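Local structure of intramolecular trans-sialidase (Macrobdella decora, 3SLI) at residues I274-D279 and Y393-N398; E376-Q381 and D408-I413; Q466-E471 and I518-D523. The protein cleaves terminal sialic acid from sialoglycoconjugates as an intramolecular trans-sialidase, releasing the sugar as 2,7-anhydro-Neu5Ac. All coordinates share one frame; numbering follows the deposited sequence.

Interaction 1: I274-D279 and Y393-N398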
loop_
_atom_site.group_PDB
_atom_site.type_symbol
_atom_site.label_atom_id
_atom_site.label_comp_id
_atom_site.label_asym_id
_atom_site.label_seq_id
_atom_site.Cartn_x
_atom_site.Cartn_y
_atom_site.Cartn_z
ATOM N N ILE A 274 -1.356 13.096 9.821
ATOM C CA ILE A 274 -1.767 14.298 9.103
ATOM C C ILE A 274 -2.638 13.921 7.906
ATOM O O ILE A 274 -2.354 12.944 7.209
ATOM C CB ILE A 274 -0.529 15.131 8.641
ATOM C CG1 ILE A 274 -0.964 16.324 7.780
ATOM C CG2 ILE A 274 0.489 14.236 7.917
ATOM C CD1 ILE A 274 0.138 17.343 7.532
ATOM N N ASP A 275 -3.725 14.661 7.706
ATOM C CA ASP A 275 -4.624 14.401 6.591
ATOM C C ASP A 275 -4.088 15.102 5.354
ATOM O O ASP A 275 -4.123 16.332 5.263
ATOM C CB ASP A 275 -6.046 14.889 6.898
ATOM C CG ASP A 275 -6.732 14.073 7.987
ATOM O OD1 ASP A 275 -6.377 12.893 8.180
ATOM O OD2 ASP A 275 -7.645 14.612 8.648
ATOM N N TRP A 276 -3.557 14.324 4.418
ATOM C CA TRP A 276 -3.008 14.894 3.192
ATOM C C TRP A 276 -4.130 15.325 2.242
ATOM O O TRP A 276 -5.097 14.583 2.045
ATOM C CB TRP A 276 -2.085 13.886 2.499
ATOM C CG TRP A 276 -0.890 14.541 1.888
ATOM C CD1 TRP A 276 -0.678 14.796 0.565
ATOM C CD2 TRP A 276 0.252 15.055 2.583
ATOM N NE1 TRP A 276 0.521 15.436 0.394
ATOM C CE2 TRP A 276 1.116 15.606 1.615
ATOM C CE3 TRP A 276 0.628 15.105 3.934
ATOM C CZ2 TRP A 276 2.339 16.197 1.948
ATOM C CZ3 TRP A 276 1.844 15.692 4.267
ATOM C CH2 TRP A 276 2.684 16.232 3.276
ATOM N N PRO A 277 -4.025 16.537 1.657
ATOM C CA PRO A 277 -5.054 17.029 0.731
ATOM C C PRO A 277 -5.203 16.132 -0.491
ATOM O O PRO A 277 -4.222 15.582 -1.016
ATOM C CB PRO A 277 -4.556 18.429 0.364
ATOM C CG PRO A 277 -3.065 18.333 0.560
ATOM C CD PRO A 277 -2.954 17.537 1.827
ATOM N N ARG A 278 -6.446 15.945 -0.906
ATOM C CA ARG A 278 -6.761 15.106 -2.043
ATOM C C ARG A 278 -7.259 15.919 -3.241
ATOM O O ARG A 278 -7.681 15.351 -4.250
ATOM C CB ARG A 278 -7.795 14.055 -1.632
ATOM C CG ARG A 278 -7.366 13.207 -0.422
ATOM C CD ARG A 278 -7.485 11.721 -0.714
ATOM N NE ARG A 278 -8.774 11.439 -1.310
ATOM C CZ ARG A 278 -8.972 10.824 -2.471
ATOM N NH1 ARG A 278 -7.962 10.367 -3.205
ATOM N NH2 ARG A 278 -10.198 10.790 -2.958
ATOM N N ASP A 279 -7.204 17.246 -3.135
ATOM C CA ASP A 279 -7.642 18.107 -4.234
ATOM C C ASP A 279 -6.633 18.023 -5.383
ATOM O O ASP A 279 -5.486 17.621 -5.173
ATOM C CB ASP A 279 -7.802 19.559 -3.762
ATOM C CG ASP A 279 -6.489 20.191 -3.358
ATOM O OD1 ASP A 279 -6.035 19.955 -2.222
ATOM O OD2 ASP A 279 -5.905 20.925 -4.179
ATOM N N TYR A 393 5.925 19.651 9.292
ATOM C CA TYR A 393 5.390 19.945 7.972
ATOM C C TYR A 393 3.896 20.190 8.075
ATOM O O TYR A 393 3.182 19.414 8.708
ATOM C CB TYR A 393 5.703 18.784 7.007
ATOM C CG TYR A 393 5.517 17.398 7.606
ATOM C CD1 TYR A 393 6.502 16.835 8.421
ATOM C CD2 TYR A 393 4.362 16.652 7.354
ATOM C CE1 TYR A 393 6.341 15.561 8.972
ATOM C CE2 TYR A 393 4.189 15.375 7.901
ATOM C CZ TYR A 393 5.183 14.837 8.709
ATOM O OH TYR A 393 5.023 13.584 9.255
ATOM N N ASN A 394 3.437 21.289 7.482
ATOM C CA ASN A 394 2.022 21.667 7.522
ATOM C C ASN A 394 1.648 22.422 6.256
ATOM O O ASN A 394 2.460 23.170 5.708
ATOM C CB ASN A 394 1.737 22.592 8.720
ATOM C CG ASN A 394 2.066 21.955 10.061
ATOM O OD1 ASN A 394 1.315 21.118 10.561
ATOM N ND2 ASN A 394 3.192 22.350 10.650
ATOM N N PHE A 395 0.411 22.252 5.811
ATOM C CA PHE A 395 -0.066 22.944 4.623
ATOM C C PHE A 395 -0.615 24.334 4.923
ATOM O O PHE A 395 -1.352 24.529 5.895
ATOM C CB PHE A 395 -1.147 22.127 3.912
ATOM C CG PHE A 395 -0.604 21.097 2.969
ATOM C CD1 PHE A 395 -0.295 21.439 1.652
ATOM C CD2 PHE A 395 -0.389 19.792 3.391
ATOM C CE1 PHE A 395 0.222 20.495 0.767
ATOM C CE2 PHE A 395 0.127 18.838 2.516
ATOM C CZ PHE A 395 0.434 19.192 1.200
ATOM N N SER A 396 -0.193 25.299 4.114
ATOM C CA SER A 396 -0.657 26.678 4.197
ATOM C C SER A 396 -1.229 26.845 2.796
ATOM O O SER A 396 -0.491 27.110 1.837
ATOM C CB SER A 396 0.512 27.638 4.416
ATOM O OG SER A 396 0.043 28.966 4.591
ATOM N N GLY A 397 -2.534 26.612 2.666
ATOM C CA GLY A 397 -3.159 26.678 1.360
ATOM C C GLY A 397 -2.662 25.434 0.638
ATOM O O GLY A 397 -2.592 24.362 1.249
ATOM N N ASN A 398 -2.264 25.578 -0.622
ATOM C CA ASN A 398 -1.752 24.448 -1.400
ATOM C C ASN A 398 -0.249 24.278 -1.192
ATOM O O ASN A 398 0.367 23.415 -1.809
ATOM C CB ASN A 398 -2.012 24.650 -2.899
ATOM C CG ASN A 398 -3.472 24.541 -3.266
ATOM O OD1 ASN A 398 -4.215 23.754 -2.691
ATOM N ND2 ASN A 398 -3.891 25.326 -4.247
HETATM O O HOH W 1 -4.221 21.494 -1.106
#
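Trp276, Pro277 and Phe395 form the dense part of this contact. Phe395 turns its edge to the six-membered ring of Trp276 in a T-shaped pair. The centroids are 4.8 Å apart and the planes stand at 80°. Phe395 CE2 touches Trp276 CZ2 at 3.5 Å. Pro277 leans on a face of the same phenyl ring in a CH-pi contact, with Pro277 CG 3.8 Å from the Phe395 centroid. Phe395 thus gives its edge to the indole and its face to the proline. The indole is also anchored by Trp276 NE1, which bonds to Val285 O.

The contact joins a long loop between strands 261-264 and 292-300 to the end of strand 384-396. That strand pairs with 399-405 as a hairpin, turning at Gly397 and Asn398. The packing continues from the indole to Tyr393 and Ile274. Trp276 CZ3 lies 4.1 Å from Tyr393 CD2, and Ile274 CG2 meets the edge of the Tyr393 ring, 3.9 Å from Tyr393 CE2.

At the turn the contact opens to solvent. There one water donates to Asp279 OD1 at 2.6 Å and to Asn398 OD1 at 2.8 Å. Asp279 OD2 is occupied by the backbone N atoms of Val281 and Gly282.

Interaction 2: E376-Q381 and D408-I413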
loop_
_atom_site.group_PDB
_atom_site.type_symbol
_atom_site.label_atom_id
_atom_site.label_comp_id
_atom_site.label_asym_id
_atom_site.label_seq_id
_atom_site.Cartn_x
_atom_site.Cartn_y
_atom_site.Cartn_z
ATOM N N GLU A 376 24.112 3.567 14.482
ATOM C CA GLU A 376 22.887 4.149 13.935
ATOM C C GLU A 376 23.199 5.285 12.958
ATOM O O GLU A 376 22.291 5.938 12.443
ATOM C CB GLU A 376 22.011 4.682 15.074
ATOM C CG GLU A 376 21.455 3.598 15.982
ATOM C CD GLU A 376 20.655 2.554 15.218
ATOM O OE1 GLU A 376 19.770 2.945 14.425
ATOM O OE2 GLU A 376 20.919 1.344 15.397
ATOM N N TYR A 377 24.489 5.533 12.736
ATOM C CA TYR A 377 24.971 6.586 11.835
ATOM C C TYR A 377 24.726 8.041 12.268
ATOM O O TYR A 377 24.662 8.961 11.442
ATOM C CB TYR A 377 24.526 6.321 10.386
ATOM C CG TYR A 377 25.241 5.131 9.777
ATOM C CD1 TYR A 377 26.485 5.278 9.161
ATOM C CD2 TYR A 377 24.704 3.848 9.877
ATOM C CE1 TYR A 377 27.178 4.175 8.667
ATOM C CE2 TYR A 377 25.387 2.736 9.384
ATOM C CZ TYR A 377 26.622 2.908 8.781
ATOM O OH TYR A 377 27.287 1.805 8.293
ATOM N N ASN A 378 24.629 8.235 13.579
ATOM C CA ASN A 378 24.458 9.556 14.168
ATOM C C ASN A 378 25.875 10.070 14.449
ATOM O O ASN A 378 26.746 9.285 14.834
ATOM C CB ASN A 378 23.646 9.461 15.464
ATOM C CG ASN A 378 22.180 9.162 15.210
ATOM O OD1 ASN A 378 21.607 9.606 14.216
ATOM N ND2 ASN A 378 21.571 8.401 16.097
ATOM N N LEU A 379 26.104 11.360 14.213
ATOM C CA LEU A 379 27.408 11.994 14.402
ATOM C C LEU A 379 27.789 12.366 15.831
ATOM O O LEU A 379 26.943 12.734 16.649
ATOM C CB LEU A 379 27.530 13.267 13.551
ATOM C CG LEU A 379 27.871 13.255 12.062
ATOM C CD1 LEU A 379 29.068 12.351 11.807
ATOM C CD2 LEU A 379 26.672 12.816 11.259
ATOM N N TYR A 380 29.094 12.335 16.081
ATOM C CA TYR A 380 29.685 12.688 17.365
ATOM C C TYR A 380 30.937 13.494 17.060
ATOM O O TYR A 380 31.632 13.225 16.078
ATOM C CB TYR A 380 30.131 11.447 18.143
ATOM C CG TYR A 380 29.031 10.535 18.626
ATOM C CD1 TYR A 380 28.301 9.758 17.732
ATOM C CD2 TYR A 380 28.751 10.413 19.984
ATOM C CE1 TYR A 380 27.326 8.888 18.174
ATOM C CE2 TYR A 380 27.776 9.539 20.437
ATOM C CZ TYR A 380 27.066 8.778 19.527
ATOM O OH TYR A 380 26.102 7.899 19.966
ATOM N N GLN A 381 31.205 14.497 17.884
ATOM C CA GLN A 381 32.402 15.311 17.743
ATOM C C GLN A 381 33.082 15.145 19.092
ATOM O O GLN A 381 32.596 15.639 20.109
ATOM C CB GLN A 381 32.051 16.777 17.489
ATOM C CG GLN A 381 33.252 17.663 17.177
ATOM C CD GLN A 381 32.855 19.065 16.729
ATOM O OE1 GLN A 381 31.693 19.462 16.818
ATOM N NE2 GLN A 381 33.826 19.820 16.235
ATOM N N ASP A 408 15.189 18.712 19.590
ATOM C CA ASP A 408 16.518 18.279 19.166
ATOM C C ASP A 408 16.566 16.784 18.906
ATOM O O ASP A 408 16.073 15.987 19.707
ATOM C CB ASP A 408 17.573 18.622 20.223
ATOM C CG ASP A 408 17.879 20.098 20.285
ATOM O OD1 ASP A 408 18.647 20.588 19.428
ATOM O OD2 ASP A 408 17.354 20.766 21.194
ATOM N N VAL A 409 17.147 16.408 17.772
ATOM C CA VAL A 409 17.302 15.004 17.408
ATOM C C VAL A 409 18.766 14.812 17.049
ATOM O O VAL A 409 19.457 15.769 16.673
ATOM C CB VAL A 409 16.414 14.587 16.195
ATOM C CG1 VAL A 409 14.941 14.673 16.564
ATOM C CG2 VAL A 409 16.724 15.447 14.976
ATOM N N ASN A 410 19.255 13.590 17.204
ATOM C CA ASN A 410 20.641 13.304 16.882
ATOM C C ASN A 410 20.908 13.530 15.399
ATOM O O ASN A 410 20.122 13.119 14.542
ATOM C CB ASN A 410 21.003 11.875 17.279
ATOM C CG ASN A 410 21.069 11.684 18.783
ATOM O OD1 ASN A 410 20.748 10.612 19.294
ATOM N ND2 ASN A 410 21.520 12.705 19.497
ATOM N N MET A 411 22.002 14.229 15.115
ATOM C CA MET A 411 22.414 14.529 13.748
ATOM C C MET A 411 22.877 13.239 13.078
ATOM O O MET A 411 23.820 12.605 13.537
ATOM C CB MET A 411 23.556 15.536 13.767
ATOM C CG MET A 411 24.003 15.986 12.402
ATOM S SD MET A 411 25.320 17.182 12.533
ATOM C CE MET A 411 24.394 18.692 12.912
ATOM N N ASN A 412 22.213 12.864 11.992
ATOM C CA ASN A 412 22.529 11.643 11.259
ATOM C C ASN A 412 23.098 12.010 9.883
ATOM O O ASN A 412 22.697 13.022 9.294
ATOM C CB ASN A 412 21.250 10.814 11.122
ATOM C CG ASN A 412 21.484 9.473 10.485
ATOM O OD1 ASN A 412 21.661 9.378 9.272
ATOM N ND2 ASN A 412 21.466 8.424 11.291
ATOM N N ILE A 413 24.008 11.184 9.361
ATOM C CA ILE A 413 24.636 11.443 8.055
ATOM C C ILE A 413 23.682 11.525 6.856
ATOM O O ILE A 413 24.070 12.006 5.787
ATOM C CB ILE A 413 25.765 10.425 7.719
ATOM C CG1 ILE A 413 25.203 9.002 7.641
ATOM C CG2 ILE A 413 26.891 10.525 8.740
ATOM C CD1 ILE A 413 26.166 7.990 7.044
HETATM O O HOH W 2 18.599 10.792 14.346
#
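A single antiparallel beta bridge pairs Asn378 with Asn412, where the chain entering strand 379-381 crosses the chain leaving strand 407-410, roughly at a right angle. It is a non-hydrogen-bonded pair, with the CA atoms of Asn378 and Asn412 4.1 Å apart. The backbone bonds flank it: Ile413 N gives to Tyr377 O at 3.1 Å, and Leu379 N gives to Met411 O at 2.7 Å.

The two asparagine side chains add a third bond. Asn412 has CG anti to its backbone N (chi1 -175°), which carries the amide across to Asn378. Asn412 ND2 donates to Asn378 OD1 at 3.2 Å. The donor sits 50° above the carbonyl plane, and the two amides are nearly perpendicular, at 84°. Asn412 OD1 accepts from Phe414 N, so both ends of this amide are engaged. A water donates both to Asn378 OD1 and to Asn410 O, so Asn378 OD1 accepts twice.

Both segments belong to the antiparallel sheet inserted between strands 307-314 and 427-433 of the propeller. Strands 379-381 and 407-410 each pair with strand 384-396 in that sheet. Glu376 reaches back to the propeller through a salt bridge to Arg431.

The other side of the bridge is apolar. Leu379 CD2 presses on Ile413 CG2 at 3.4 Å, tighter than usual. Ile413 CD1 lies obliquely against the Tyr377 ring, 3.5 Å from Tyr377 CD1.

Interaction 3: Q466-E471 and I518-D523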
loop_
_atom_site.group_PDB
_atom_site.type_symbol
_atom_site.label_atom_id
_atom_site.label_comp_id
_atom_site.label_asym_id
_atom_site.label_seq_id
_atom_site.Cartn_x
_atom_site.Cartn_y
_atom_site.Cartn_z
ATOM N N GLN A 466 15.168 -18.702 1.065
ATOM C CA GLN A 466 16.307 -19.516 1.486
ATOM C C GLN A 466 16.168 -20.865 0.782
ATOM O O GLN A 466 15.103 -21.498 0.845
ATOM C CB GLN A 466 16.350 -19.716 3.011
ATOM C CG GLN A 466 17.487 -20.653 3.450
ATOM C CD GLN A 466 17.684 -20.742 4.956
ATOM O OE1 GLN A 466 18.797 -20.548 5.464
ATOM N NE2 GLN A 466 16.623 -21.083 5.673
ATOM N N ILE A 467 17.217 -21.287 0.078
ATOM C CA ILE A 467 17.201 -22.568 -0.639
ATOM C C ILE A 467 17.189 -23.691 0.393
ATOM O O ILE A 467 18.030 -23.726 1.295
ATOM C CB ILE A 467 18.434 -22.721 -1.576
ATOM C CG1 ILE A 467 18.516 -21.527 -2.536
ATOM C CG2 ILE A 467 18.344 -24.029 -2.367
ATOM C CD1 ILE A 467 19.670 -21.590 -3.534
ATOM N N SER A 468 16.236 -24.604 0.265
ATOM C CA SER A 468 16.110 -25.691 1.222
ATOM C C SER A 468 16.821 -26.977 0.830
ATOM O O SER A 468 17.155 -27.785 1.697
ATOM C CB SER A 468 14.638 -25.995 1.477
ATOM O OG SER A 468 14.049 -26.571 0.331
ATOM N N THR A 469 17.070 -27.165 -0.460
ATOM C CA THR A 469 17.715 -28.387 -0.909
ATOM C C THR A 469 18.749 -28.198 -2.027
ATOM O O THR A 469 18.798 -27.151 -2.685
ATOM C CB THR A 469 16.647 -29.435 -1.309
ATOM O OG1 THR A 469 17.281 -30.685 -1.605
ATOM C CG2 THR A 469 15.859 -28.970 -2.513
ATOM N N GLY A 470 19.596 -29.209 -2.206
ATOM C CA GLY A 470 20.623 -29.157 -3.230
ATOM C C GLY A 470 21.963 -28.629 -2.750
ATOM O O GLY A 470 22.154 -28.360 -1.565
ATOM N N GLU A 471 22.892 -28.478 -3.687
ATOM C CA GLU A 471 24.240 -27.988 -3.411
ATOM C C GLU A 471 24.281 -26.661 -2.662
ATOM O O GLU A 471 25.183 -26.430 -1.855
ATOM C CB GLU A 471 25.021 -27.818 -4.722
ATOM C CG GLU A 471 25.289 -29.109 -5.486
ATOM C CD GLU A 471 26.296 -30.010 -4.786
ATOM O OE1 GLU A 471 27.481 -29.616 -4.693
ATOM O OE2 GLU A 471 25.899 -31.111 -4.335
ATOM N N ILE A 518 10.918 -14.743 -5.498
ATOM C CA ILE A 518 11.553 -16.036 -5.784
ATOM C C ILE A 518 10.855 -17.272 -5.218
ATOM O O ILE A 518 10.452 -17.296 -4.051
ATOM C CB ILE A 518 13.011 -16.022 -5.227
ATOM C CG1 ILE A 518 13.725 -14.739 -5.661
ATOM C CG2 ILE A 518 13.787 -17.270 -5.679
ATOM C CD1 ILE A 518 15.001 -14.449 -4.897
ATOM N N VAL A 519 10.790 -18.321 -6.031
ATOM C CA VAL A 519 10.183 -19.583 -5.632
ATOM C C VAL A 519 11.173 -20.734 -5.932
ATOM O O VAL A 519 11.941 -20.671 -6.903
ATOM C CB VAL A 519 8.801 -19.745 -6.331
ATOM C CG1 VAL A 519 8.632 -21.101 -6.944
ATOM C CG2 VAL A 519 7.696 -19.445 -5.338
ATOM N N GLU A 520 11.190 -21.744 -5.067
ATOM C CA GLU A 520 12.094 -22.882 -5.224
ATOM C C GLU A 520 11.436 -24.120 -5.833
ATOM O O GLU A 520 10.300 -24.474 -5.490
ATOM C CB GLU A 520 12.720 -23.233 -3.873
ATOM C CG GLU A 520 13.733 -24.375 -3.923
ATOM C CD GLU A 520 14.355 -24.669 -2.569
ATOM O OE1 GLU A 520 14.226 -23.825 -1.660
ATOM O OE2 GLU A 520 14.981 -25.739 -2.415
ATOM N N MET A 521 12.146 -24.755 -6.763
ATOM C CA MET A 521 11.668 -25.963 -7.422
ATOM C C MET A 521 12.020 -27.172 -6.553
ATOM O O MET A 521 12.873 -27.075 -5.673
ATOM C CB MET A 521 12.283 -26.086 -8.822
ATOM C CG MET A 521 11.823 -24.998 -9.787
ATOM S SD MET A 521 10.048 -25.045 -10.140
ATOM C CE MET A 521 9.441 -23.746 -9.064
ATOM N N PRO A 522 11.376 -28.325 -6.793
ATOM C CA PRO A 522 11.649 -29.525 -5.995
ATOM C C PRO A 522 13.116 -29.901 -5.810
ATOM O O PRO A 522 13.508 -30.323 -4.724
ATOM C CB PRO A 522 10.874 -30.603 -6.737
ATOM C CG PRO A 522 9.684 -29.857 -7.230
ATOM C CD PRO A 522 10.307 -28.594 -7.772
ATOM N N ASP A 523 13.928 -29.737 -6.854
ATOM C CA ASP A 523 15.343 -30.098 -6.773
ATOM C C ASP A 523 16.256 -29.010 -6.243
ATOM O O ASP A 523 17.471 -29.207 -6.157
ATOM C CB ASP A 523 15.869 -30.619 -8.128
ATOM C CG ASP A 523 15.899 -29.553 -9.221
ATOM O OD1 ASP A 523 15.546 -28.384 -8.968
ATOM O OD2 ASP A 523 16.284 -29.890 -10.359
#
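The carboxylate of Glu520 is the flat group here, held by Ile467, Ser468 and Thr469. Ile467 CG2 lies over one face, 3.8 Å from Glu520 OE2. The Ser468 hydroxyl comes in on the opposite face, tilted 41° out of the plane, and Ser468 OG donates to Glu520 OE2 at 3.0 Å. Two backbone N-H groups work nearer the plane. Ser468 N meets Glu520 OE1 on its syn side at 2.9 Å. Thr469 N uses the syn lone pair of Glu520 OE2 at 3.2 Å. These three neutral donors probably stabilise the negative charge. Beyond Glu520 OE2, near the carboxylate plane, the methyl Thr469 CG2 closes in at 3.3 Å from that oxygen.

Glu520 reaches the loop because its side chain is fully stretched, with chi1 and chi2 both near 180°. Strand 516-520, which ends at this residue, is an outermost strand of a four-stranded antiparallel sheet, a blade of the beta-propeller. The loop 466-471 joins strands 462-466 and 476-483 of the sheet before it, so the glutamate ties two successive blades at the surface. Its own backbone carbonyl bonds to Asn571 ND2, in strand 568-572, the first of the following sheet.

Past the carboxylate the contact thins out. Thr469 CG2 also touches Pro522 O at 3.5 Å, and Gly470 runs alongside Asp523 with little contact.

In the fold
Interactions 1 and 2 share the antiparallel sheet that is inserted into the propeller. Strand 384-396 carries one half of interaction 1 and is the neighbour of both strands of interaction 2. Their centres lie 30 Å apart, and their nearest atoms about 12 Å. Interaction 1 ties that sheet to a propeller loop, whereas interaction 2 lies within it. Interaction 3 is separate. It fastens successive propeller blades, with its centre 48 Å from that of interaction 1, on the opposite side of the chain's centre, and 42 Å from that of interaction 2. The crystal, soaked with 3'-sialyllactose, holds 2,7-anhydro-Neu5Ac. In sialidases the sugar binds near the propeller axis; the three contacts are centred 20 to 30 Å from the chain's centre.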